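Local coordinates for uncharacterized protein (Bacteroides eggerthii DSM 20697, PDB 4ECO) that is of unknown function but is built largely from leucine-rich repeats, a scaffold that probably serves to bind other proteins, at residues M329-L335 and I353-N359. Numbering follows the deposited sequence.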
# COMPACT_ATOMS: atom_id res chain seq x y z
N MSE A 329 9.76 -2.26 -20.74
CA MSE A 329 10.13 -2.33 -19.31
C MSE A 329 10.00 -3.78 -18.76
O MSE A 329 9.31 -4.03 -17.75
CB MSE A 329 9.25 -1.37 -18.49
CG MSE A 329 9.17 0.03 -19.06
SE MSE A 329 8.45 1.19 -17.71
CE MSE A 329 10.08 1.62 -16.85
N LYS A 330 10.71 -4.71 -19.40
CA LYS A 330 10.73 -6.15 -19.13
C LYS A 330 11.08 -6.46 -17.69
O LYS A 330 10.52 -7.39 -17.14
CB LYS A 330 11.71 -6.88 -20.07
CG LYS A 330 11.36 -6.61 -21.54
CD LYS A 330 12.03 -7.54 -22.53
CE LYS A 330 11.57 -7.21 -23.94
NZ LYS A 330 11.95 -5.83 -24.34
N LYS A 331 11.96 -5.67 -17.07
CA LYS A 331 12.38 -5.94 -15.70
C LYS A 331 11.40 -5.35 -14.64
O LYS A 331 11.65 -5.56 -13.45
CB LYS A 331 13.80 -5.40 -15.45
CG LYS A 331 14.92 -6.34 -15.85
CD LYS A 331 16.28 -5.77 -15.50
CE LYS A 331 17.15 -6.76 -14.77
NZ LYS A 331 18.45 -6.15 -14.37
N LEU A 332 10.27 -4.69 -15.05
CA LEU A 332 9.34 -4.08 -14.09
C LEU A 332 8.66 -5.11 -13.18
O LEU A 332 8.09 -6.09 -13.66
CB LEU A 332 8.26 -3.24 -14.80
CG LEU A 332 7.26 -2.46 -13.91
CD1 LEU A 332 7.98 -1.41 -13.05
CD2 LEU A 332 6.20 -1.82 -14.75
N GLY A 333 8.69 -4.86 -11.87
CA GLY A 333 8.10 -5.76 -10.88
C GLY A 333 7.19 -5.11 -9.86
O GLY A 333 6.40 -5.79 -9.19
N MSE A 334 7.31 -3.78 -9.69
CA MSE A 334 6.49 -3.05 -8.72
C MSE A 334 6.01 -1.73 -9.30
O MSE A 334 6.81 -0.94 -9.81
CB MSE A 334 7.25 -2.79 -7.42
CG MSE A 334 7.45 -4.03 -6.56
SE MSE A 334 8.56 -3.67 -4.99
CE MSE A 334 7.39 -2.33 -4.06
N LEU A 335 4.67 -1.52 -9.25
CA LEU A 335 4.06 -0.29 -9.72
C LEU A 335 2.98 0.15 -8.77
O LEU A 335 2.12 -0.67 -8.39
CB LEU A 335 3.50 -0.47 -11.14
CG LEU A 335 2.79 0.72 -11.77
CD1 LEU A 335 3.76 1.92 -11.98
CD2 LEU A 335 2.13 0.31 -13.06
N ILE A 353 5.58 -9.10 -18.56
CA ILE A 353 6.02 -8.25 -17.44
C ILE A 353 5.30 -8.81 -16.21
O ILE A 353 4.08 -8.84 -16.17
CB ILE A 353 5.76 -6.74 -17.73
CG1 ILE A 353 6.82 -6.21 -18.74
CG2 ILE A 353 5.74 -5.90 -16.44
CD1 ILE A 353 6.37 -5.10 -19.60
N LYS A 354 6.08 -9.32 -15.25
CA LYS A 354 5.59 -9.98 -14.05
C LYS A 354 5.65 -9.06 -12.83
O LYS A 354 6.74 -8.76 -12.34
CB LYS A 354 6.39 -11.27 -13.79
CG LYS A 354 6.36 -12.28 -14.92
CD LYS A 354 5.01 -12.97 -15.04
CE LYS A 354 4.99 -13.90 -16.22
NZ LYS A 354 3.62 -14.37 -16.49
N LEU A 355 4.49 -8.61 -12.34
CA LEU A 355 4.46 -7.74 -11.17
C LEU A 355 4.31 -8.55 -9.86
O LEU A 355 3.53 -9.50 -9.79
CB LEU A 355 3.34 -6.68 -11.27
CG LEU A 355 3.43 -5.68 -12.43
CD1 LEU A 355 2.20 -4.84 -12.50
CD2 LEU A 355 4.64 -4.77 -12.32
N ALA A 356 5.06 -8.14 -8.82
CA ALA A 356 5.02 -8.66 -7.45
C ALA A 356 4.12 -7.76 -6.58
O ALA A 356 3.51 -8.21 -5.61
CB ALA A 356 6.42 -8.74 -6.88
N SER A 357 4.05 -6.47 -6.95
CA SER A 357 3.23 -5.44 -6.33
C SER A 357 2.49 -4.69 -7.40
O SER A 357 3.08 -4.36 -8.41
CB SER A 357 4.08 -4.48 -5.50
OG SER A 357 4.46 -5.00 -4.23
N LEU A 358 1.23 -4.39 -7.16
CA LEU A 358 0.41 -3.55 -8.02
C LEU A 358 -0.64 -2.87 -7.15
O LEU A 358 -1.35 -3.51 -6.40
CB LEU A 358 -0.22 -4.30 -9.21
CG LEU A 358 -1.05 -3.49 -10.21
CD1 LEU A 358 -0.19 -2.47 -10.97
CD2 LEU A 358 -1.77 -4.41 -11.16
N ASN A 359 -0.64 -1.56 -7.19
CA ASN A 359 -1.58 -0.75 -6.43
C ASN A 359 -1.99 0.46 -7.29
O ASN A 359 -1.19 1.36 -7.50
CB ASN A 359 -0.97 -0.33 -5.09
CG ASN A 359 -2.00 0.10 -4.07
OD1 ASN A 359 -2.90 0.92 -4.35
ND2 ASN A 359 -1.90 -0.47 -2.85
O HOH W 1 8.71 -8.28 -15.21
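G333 and L335 send their carbonyls across to strand 354-359, and the two bridges M334-S357 and L335-L358 establish that the strands run parallel. The O of G333 accepts from A356 N at 2.7 Å, in its carbonyl plane with a C=O...N angle of 149°, and more weakly from S357 N; this forked bond sits where the strand is broken at A356. Farther along, N359 N gives L335 O a bond of 3.1 Å, while L335 N to S357 O is weak.

The tight part is the buried cluster of L332, L355 and I353. L355 crosses L332 at a slant, its CD2 3.8 Å from CG of L332 and also against the G333 carbonyl carbon. I353 completes the cluster: CG2 meets L332 CB at 4.0 Å, while CG1 and CD1 lie over the M329 carbonyl at the start of the type I turn M329-L332. Were I353 cut back to alanine, the M329 carbonyl would probably lose this cover and L332 CB its CG2 neighbour, leaving a gap at the turn, although L355 would still pack on L332. L335 and L358 touch more lightly, CD2 to CD1 at 4.2 Å; they point the same way because both hold CG anti to the backbone N (chi1 179° and -177°). Behind this layer, W295 of helix 288-300 touches L335 and M329.

On the opposite face the selenomethionine M334 packs closely, CG 3.6 Å from S357 CB, and Q146 of helix 144-149 touches both residues. The loose side is the turn end, where K330 and K354 are exposed and a water joins the two segments, donating to K330 O and L332 O and accepting from K354 N.

L332 with L355 and L335 with L358 occupy matching leucine positions in successive LxxL motifs, the arrangement of neighbouring parallel strands in a leucine-rich-repeat solenoid.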